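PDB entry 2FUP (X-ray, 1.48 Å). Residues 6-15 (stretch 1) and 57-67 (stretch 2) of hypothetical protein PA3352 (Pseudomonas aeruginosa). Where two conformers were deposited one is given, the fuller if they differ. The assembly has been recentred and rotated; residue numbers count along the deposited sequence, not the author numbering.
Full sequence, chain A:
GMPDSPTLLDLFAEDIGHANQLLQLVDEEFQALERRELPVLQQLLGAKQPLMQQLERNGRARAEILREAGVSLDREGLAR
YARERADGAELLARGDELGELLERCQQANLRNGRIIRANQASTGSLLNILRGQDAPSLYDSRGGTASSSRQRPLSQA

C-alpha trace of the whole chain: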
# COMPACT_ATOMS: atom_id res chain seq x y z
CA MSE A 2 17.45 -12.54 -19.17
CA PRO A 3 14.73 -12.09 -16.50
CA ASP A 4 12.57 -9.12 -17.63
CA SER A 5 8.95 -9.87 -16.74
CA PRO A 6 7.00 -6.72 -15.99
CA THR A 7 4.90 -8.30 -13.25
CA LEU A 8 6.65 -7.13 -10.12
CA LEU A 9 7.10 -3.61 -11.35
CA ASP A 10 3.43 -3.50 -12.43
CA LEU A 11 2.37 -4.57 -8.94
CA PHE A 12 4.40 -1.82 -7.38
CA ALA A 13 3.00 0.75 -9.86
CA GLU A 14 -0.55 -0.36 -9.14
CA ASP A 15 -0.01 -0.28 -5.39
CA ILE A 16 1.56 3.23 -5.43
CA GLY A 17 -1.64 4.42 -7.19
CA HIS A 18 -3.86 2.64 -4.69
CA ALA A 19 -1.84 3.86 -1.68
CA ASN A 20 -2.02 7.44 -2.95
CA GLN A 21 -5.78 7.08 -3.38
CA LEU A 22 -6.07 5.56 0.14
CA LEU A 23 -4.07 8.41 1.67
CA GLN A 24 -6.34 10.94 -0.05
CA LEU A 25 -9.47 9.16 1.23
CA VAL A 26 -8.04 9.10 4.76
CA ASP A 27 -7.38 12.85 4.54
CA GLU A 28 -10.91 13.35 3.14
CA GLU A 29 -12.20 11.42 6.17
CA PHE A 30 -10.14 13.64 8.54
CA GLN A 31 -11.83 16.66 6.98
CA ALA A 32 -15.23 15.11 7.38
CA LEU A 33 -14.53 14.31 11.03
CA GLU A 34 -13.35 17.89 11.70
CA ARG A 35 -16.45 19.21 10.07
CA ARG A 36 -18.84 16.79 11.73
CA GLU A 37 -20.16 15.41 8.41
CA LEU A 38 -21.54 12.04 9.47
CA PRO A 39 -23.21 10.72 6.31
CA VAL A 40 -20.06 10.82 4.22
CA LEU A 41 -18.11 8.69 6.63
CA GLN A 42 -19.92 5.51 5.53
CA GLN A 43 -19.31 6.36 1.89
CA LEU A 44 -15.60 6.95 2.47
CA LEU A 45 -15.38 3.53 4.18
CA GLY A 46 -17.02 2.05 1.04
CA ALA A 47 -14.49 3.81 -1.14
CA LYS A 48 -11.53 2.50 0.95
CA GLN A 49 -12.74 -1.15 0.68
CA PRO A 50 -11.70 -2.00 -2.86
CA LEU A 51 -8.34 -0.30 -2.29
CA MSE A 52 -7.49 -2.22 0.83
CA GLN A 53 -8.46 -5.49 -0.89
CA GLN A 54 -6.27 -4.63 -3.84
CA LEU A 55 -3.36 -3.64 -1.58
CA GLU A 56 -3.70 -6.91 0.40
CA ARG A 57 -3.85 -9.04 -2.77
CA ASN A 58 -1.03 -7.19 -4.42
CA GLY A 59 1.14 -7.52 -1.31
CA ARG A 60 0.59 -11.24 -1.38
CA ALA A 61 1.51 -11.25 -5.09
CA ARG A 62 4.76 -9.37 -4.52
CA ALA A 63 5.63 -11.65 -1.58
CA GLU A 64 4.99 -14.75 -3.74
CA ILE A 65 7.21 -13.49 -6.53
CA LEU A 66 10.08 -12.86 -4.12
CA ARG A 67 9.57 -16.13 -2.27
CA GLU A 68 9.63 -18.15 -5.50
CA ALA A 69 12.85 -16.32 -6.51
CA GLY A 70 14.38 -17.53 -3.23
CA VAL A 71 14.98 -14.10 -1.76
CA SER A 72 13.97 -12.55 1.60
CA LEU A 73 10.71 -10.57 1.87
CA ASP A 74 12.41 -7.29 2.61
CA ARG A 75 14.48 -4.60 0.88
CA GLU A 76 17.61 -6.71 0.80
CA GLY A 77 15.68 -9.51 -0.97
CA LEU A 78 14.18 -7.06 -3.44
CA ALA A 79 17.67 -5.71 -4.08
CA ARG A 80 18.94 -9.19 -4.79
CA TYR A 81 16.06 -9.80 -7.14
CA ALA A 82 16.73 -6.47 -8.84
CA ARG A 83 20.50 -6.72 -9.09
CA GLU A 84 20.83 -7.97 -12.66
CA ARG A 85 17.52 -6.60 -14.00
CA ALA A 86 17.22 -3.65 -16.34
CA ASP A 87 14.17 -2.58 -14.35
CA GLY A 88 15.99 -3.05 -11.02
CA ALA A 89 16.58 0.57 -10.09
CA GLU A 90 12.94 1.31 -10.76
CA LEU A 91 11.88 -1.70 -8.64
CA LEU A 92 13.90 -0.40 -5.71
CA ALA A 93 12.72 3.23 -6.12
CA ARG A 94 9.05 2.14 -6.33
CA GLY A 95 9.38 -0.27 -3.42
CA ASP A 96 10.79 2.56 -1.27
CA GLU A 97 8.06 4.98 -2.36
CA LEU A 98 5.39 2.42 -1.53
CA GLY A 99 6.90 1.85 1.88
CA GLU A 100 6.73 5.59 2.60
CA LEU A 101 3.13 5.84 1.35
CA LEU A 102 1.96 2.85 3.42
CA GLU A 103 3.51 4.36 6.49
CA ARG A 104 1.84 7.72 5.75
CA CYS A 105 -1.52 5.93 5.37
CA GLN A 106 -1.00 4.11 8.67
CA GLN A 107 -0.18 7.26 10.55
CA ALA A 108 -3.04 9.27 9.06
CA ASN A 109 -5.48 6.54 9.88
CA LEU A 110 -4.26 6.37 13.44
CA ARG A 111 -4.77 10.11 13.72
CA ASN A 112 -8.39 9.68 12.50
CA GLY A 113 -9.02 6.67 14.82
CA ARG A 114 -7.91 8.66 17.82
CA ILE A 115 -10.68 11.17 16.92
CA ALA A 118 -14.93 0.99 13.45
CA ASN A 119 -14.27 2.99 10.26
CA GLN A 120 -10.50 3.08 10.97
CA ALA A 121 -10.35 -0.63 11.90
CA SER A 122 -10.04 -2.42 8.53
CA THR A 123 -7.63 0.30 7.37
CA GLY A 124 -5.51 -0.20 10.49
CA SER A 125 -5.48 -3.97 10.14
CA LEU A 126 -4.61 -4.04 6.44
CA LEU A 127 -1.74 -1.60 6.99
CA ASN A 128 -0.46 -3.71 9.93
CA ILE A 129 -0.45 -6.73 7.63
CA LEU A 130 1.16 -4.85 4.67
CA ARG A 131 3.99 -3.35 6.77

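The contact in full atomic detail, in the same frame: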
# COMPACT_ATOMS: atom_id res chain seq x y z
N PRO A 6 7.47 -7.97 -16.57
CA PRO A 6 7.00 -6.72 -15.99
C PRO A 6 6.18 -6.89 -14.74
O PRO A 6 5.79 -5.86 -14.13
CB PRO A 6 6.15 -6.16 -17.11
CG PRO A 6 5.68 -7.37 -17.84
CD PRO A 6 6.80 -8.25 -17.85
N THR A 7 5.93 -8.14 -14.31
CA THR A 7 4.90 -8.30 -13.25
C THR A 7 5.17 -7.58 -11.96
O THR A 7 4.33 -6.91 -11.42
CB THR A 7 4.65 -9.75 -12.98
OG1 THR A 7 4.44 -10.42 -14.22
CG2 THR A 7 3.47 -9.98 -12.08
N LEU A 8 6.36 -7.73 -11.41
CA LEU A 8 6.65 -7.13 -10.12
C LEU A 8 6.56 -5.62 -10.19
O LEU A 8 5.97 -4.97 -9.28
CB LEU A 8 7.99 -7.55 -9.54
CG LEU A 8 8.29 -7.20 -8.11
CD1 LEU A 8 7.26 -7.81 -7.18
CD2 LEU A 8 9.63 -7.67 -7.65
N LEU A 9 7.15 -5.04 -11.23
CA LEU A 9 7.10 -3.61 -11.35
C LEU A 9 5.67 -3.12 -11.53
O LEU A 9 5.29 -2.09 -10.97
CB LEU A 9 8.01 -3.13 -12.48
CG LEU A 9 8.17 -1.61 -12.63
CD1 LEU A 9 8.75 -0.94 -11.40
CD2 LEU A 9 9.12 -1.36 -13.83
N ASP A 10 4.84 -3.87 -12.24
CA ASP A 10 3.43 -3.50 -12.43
C ASP A 10 2.73 -3.52 -11.10
O ASP A 10 1.92 -2.63 -10.81
CB ASP A 10 2.76 -4.44 -13.41
CG ASP A 10 1.39 -4.01 -13.77
OD1 ASP A 10 1.23 -2.96 -14.37
OD2 ASP A 10 0.45 -4.81 -13.54
N LEU A 11 3.02 -4.52 -10.27
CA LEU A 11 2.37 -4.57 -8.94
C LEU A 11 2.75 -3.39 -8.09
O LEU A 11 1.93 -2.82 -7.37
CB LEU A 11 2.75 -5.87 -8.25
CG LEU A 11 2.15 -7.13 -8.86
CD1 LEU A 11 2.85 -8.38 -8.38
CD2 LEU A 11 0.70 -7.25 -8.59
N PHE A 12 4.01 -3.00 -8.12
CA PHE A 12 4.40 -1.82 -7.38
C PHE A 12 3.70 -0.59 -7.93
O PHE A 12 3.25 0.24 -7.14
CB PHE A 12 5.91 -1.59 -7.45
CG PHE A 12 6.69 -2.38 -6.46
CD1 PHE A 12 6.53 -2.24 -5.10
CD2 PHE A 12 7.65 -3.30 -6.87
CE1 PHE A 12 7.24 -2.97 -4.19
CE2 PHE A 12 8.38 -4.07 -5.92
CZ PHE A 12 8.18 -3.89 -4.57
N ALA A 13 3.65 -0.43 -9.25
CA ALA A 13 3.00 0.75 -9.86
C ALA A 13 1.53 0.79 -9.44
O ALA A 13 1.01 1.83 -9.06
CB ALA A 13 3.12 0.72 -11.40
N GLU A 14 0.85 -0.32 -9.54
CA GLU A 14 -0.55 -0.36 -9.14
C GLU A 14 -0.73 -0.00 -7.67
O GLU A 14 -1.60 0.79 -7.31
CB GLU A 14 -1.13 -1.77 -9.34
CG GLU A 14 -1.29 -2.17 -10.78
CD GLU A 14 -1.88 -3.57 -11.00
OE1 GLU A 14 -2.33 -4.20 -9.99
OE2 GLU A 14 -1.91 -4.01 -12.20
N ASP A 15 0.15 -0.52 -6.82
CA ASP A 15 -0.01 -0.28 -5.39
C ASP A 15 0.33 1.14 -5.00
O ASP A 15 -0.29 1.68 -4.07
CB ASP A 15 0.74 -1.33 -4.56
CG ASP A 15 -0.03 -2.62 -4.45
OD1 ASP A 15 0.31 -3.51 -3.65
OD2 ASP A 15 -1.08 -2.63 -5.04
N ARG A 57 -4.11 -8.07 -1.68
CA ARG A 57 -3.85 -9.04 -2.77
C ARG A 57 -2.51 -8.75 -3.43
O ARG A 57 -1.65 -9.65 -3.67
CB ARG A 57 -4.99 -9.08 -3.78
CG ARG A 57 -6.17 -9.87 -3.32
CD ARG A 57 -7.19 -10.12 -4.42
NE ARG A 57 -8.26 -10.94 -3.87
CZ ARG A 57 -9.19 -11.55 -4.59
NH1 ARG A 57 -9.23 -11.40 -5.91
NH2 ARG A 57 -10.09 -12.29 -3.95
N ASN A 58 -2.22 -7.49 -3.71
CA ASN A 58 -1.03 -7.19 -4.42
C ASN A 58 0.18 -7.41 -3.50
O ASN A 58 1.24 -7.83 -3.98
CB ASN A 58 -1.10 -5.79 -5.03
CG ASN A 58 -1.99 -5.72 -6.34
OD1 ASN A 58 -2.43 -6.72 -6.90
ND2 ASN A 58 -2.28 -4.51 -6.79
N GLY A 59 0.05 -7.16 -2.17
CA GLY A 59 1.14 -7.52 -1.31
C GLY A 59 1.48 -8.98 -1.33
O GLY A 59 2.65 -9.37 -1.24
N ARG A 60 0.42 -9.78 -1.33
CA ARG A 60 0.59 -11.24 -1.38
C ARG A 60 1.23 -11.65 -2.68
O ARG A 60 2.00 -12.64 -2.71
CB ARG A 60 -0.66 -12.04 -1.12
CG ARG A 60 -1.09 -11.96 0.37
CD ARG A 60 -2.21 -12.90 0.61
NE ARG A 60 -2.35 -13.26 2.02
CZ ARG A 60 -3.49 -13.69 2.57
NH1 ARG A 60 -4.62 -13.67 1.86
NH2 ARG A 60 -3.53 -14.04 3.85
N ALA A 61 0.92 -10.95 -3.77
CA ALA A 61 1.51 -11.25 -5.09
C ALA A 61 2.99 -10.94 -5.07
O ALA A 61 3.82 -11.74 -5.51
CB ALA A 61 0.79 -10.49 -6.14
N ARG A 62 3.34 -9.73 -4.58
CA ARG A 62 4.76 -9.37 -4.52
C ARG A 62 5.55 -10.34 -3.65
O ARG A 62 6.68 -10.77 -3.97
CB ARG A 62 4.97 -7.94 -3.99
CG ARG A 62 4.41 -6.97 -5.01
CD ARG A 62 5.03 -5.60 -4.79
NE ARG A 62 4.68 -5.24 -3.43
CZ ARG A 62 3.49 -4.75 -3.11
NH1 ARG A 62 2.65 -4.40 -4.06
NH2 ARG A 62 3.17 -4.54 -1.87
N ALA A 63 4.96 -10.72 -2.50
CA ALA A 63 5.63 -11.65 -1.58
C ALA A 63 5.87 -13.00 -2.28
O ALA A 63 6.94 -13.62 -2.12
CB ALA A 63 4.78 -11.89 -0.28
N GLU A 64 4.86 -13.47 -3.05
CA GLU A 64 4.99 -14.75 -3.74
C GLU A 64 6.07 -14.72 -4.81
O GLU A 64 6.84 -15.68 -4.96
CB GLU A 64 3.64 -15.20 -4.31
CG GLU A 64 3.62 -16.59 -4.99
CD GLU A 64 4.01 -17.77 -4.10
OE1 GLU A 64 3.81 -17.64 -2.87
OE2 GLU A 64 4.46 -18.85 -4.65
N ILE A 65 6.19 -13.61 -5.53
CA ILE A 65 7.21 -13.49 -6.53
C ILE A 65 8.57 -13.59 -5.84
O ILE A 65 9.50 -14.28 -6.33
CB ILE A 65 7.01 -12.18 -7.34
CG1 ILE A 65 5.76 -12.32 -8.20
CG2 ILE A 65 8.24 -11.86 -8.12
CD1 ILE A 65 5.33 -11.05 -8.87
N LEU A 66 8.78 -12.82 -4.77
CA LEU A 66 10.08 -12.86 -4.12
C LEU A 66 10.37 -14.22 -3.49
O LEU A 66 11.51 -14.73 -3.60
CB LEU A 66 10.21 -11.73 -3.07
CG LEU A 66 10.07 -10.29 -3.59
CD1 LEU A 66 10.10 -9.29 -2.43
CD2 LEU A 66 11.15 -10.03 -4.58
N ARG A 67 9.36 -14.83 -2.87
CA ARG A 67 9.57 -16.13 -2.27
C ARG A 67 9.99 -17.20 -3.30
O ARG A 67 10.91 -17.98 -3.05
CB ARG A 67 8.27 -16.54 -1.60
CG ARG A 67 8.08 -17.85 -0.89
CD ARG A 67 6.57 -17.90 -0.46
NE ARG A 67 6.24 -16.94 0.60
CZ ARG A 67 5.18 -16.19 0.63
NH1 ARG A 67 4.29 -16.21 -0.35
NH2 ARG A 67 4.94 -15.37 1.65
O HOH W 1 -4.27 -3.42 -8.52
O HOH W 2 -2.90 -6.75 -9.66
O HOH W 3 0.42 -3.72 -1.09

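Two helices, residues 7-15 and 57-67, run nearly antiparallel at 154°, their axes approaching to 9.9 Å. The backbones register at two points: Leu 8 CA lies 6.3 Å from Arg 62 CA, and Leu 11 CA lies 6.2 Å from Asn 58 CA. Because the directions oppose, walking forward along 57-67 means walking backward along 7-15, from a polar end at Asp 15 to an apolar one at Leu 8 and the methyl group of Thr 7. The rule is a polar cluster at one end, an aliphatic seam at the other, and an arginine between them that serves both.

Arg 57 leads its side chain away, so the contact opens with Asn 58, which points toward the partner helix. Its amide nitrogen serves two carboxylates one residue apart: Asn 58 ND2 donates to Asp 15 OD2 at 2.8 Å with good geometry, and weakly to Glu 14 OE1 at 3.2 Å. Two waters reinforce the Glu 14 side, one accepting from Asn 58 ND2 and donating to Glu 14 OE1, the other donating to both Asn 58 OD1 and Glu 14 OE1. The same amide also meets carbon, with Leu 11 CD2 3.6 Å from Asn 58 OD1.

Gly 59 adds almost nothing, and Arg 60 is out of reach. One turn beyond Arg 57, Ala 61 offers a small wall: Ala 61 CB sits 3.7 Å from Leu 11 CD1. Leu 11 is a knob in the hole formed by Asn 58, Ala 61, Arg 62 and Ile 65, a pocket that is part polar and part aliphatic.

Arg 62 gives the largest covered area and is the reciprocal knob, set among Leu 8, Leu 11, Phe 12 and Asp 15. Its CB points sideways, but the end of the side chain comes nearer; chi3 is m. The aliphatic part does apolar work: Arg 62 CG lies 3.7 Å from Leu 8 CD1, and Arg 62 CD sits over a face of the Phe 12 ring, 3.5 Å from its centroid and 13° off the normal, a CH-pi contact. The charged end then reaches Asp 15, where Arg 62 NH1 donates to Asp 15 OD1 at 2.5 Å, nearly straight at 172°, in a short salt bridge. A water accepting from NH2 and donating to OD1 adds a second link. Asp 15 thus divides its carboxylate, OD1 for Arg 62 and OD2 for Asn 58.

Ala 63 points away and Glu 64 is out of reach; the latter pairs instead with Arg 67 on its own helix. Ile 65 restores the hydrophobic seam, Ile 65 CD1 being 3.7 Å from Leu 11 CD1, 4.1 Å from Leu 8 CD1 and 3.9 Å from Thr 7 CG2. Leu 66 closes the contact, with Leu 66 CD2 4.2 Å from Leu 8 CD2.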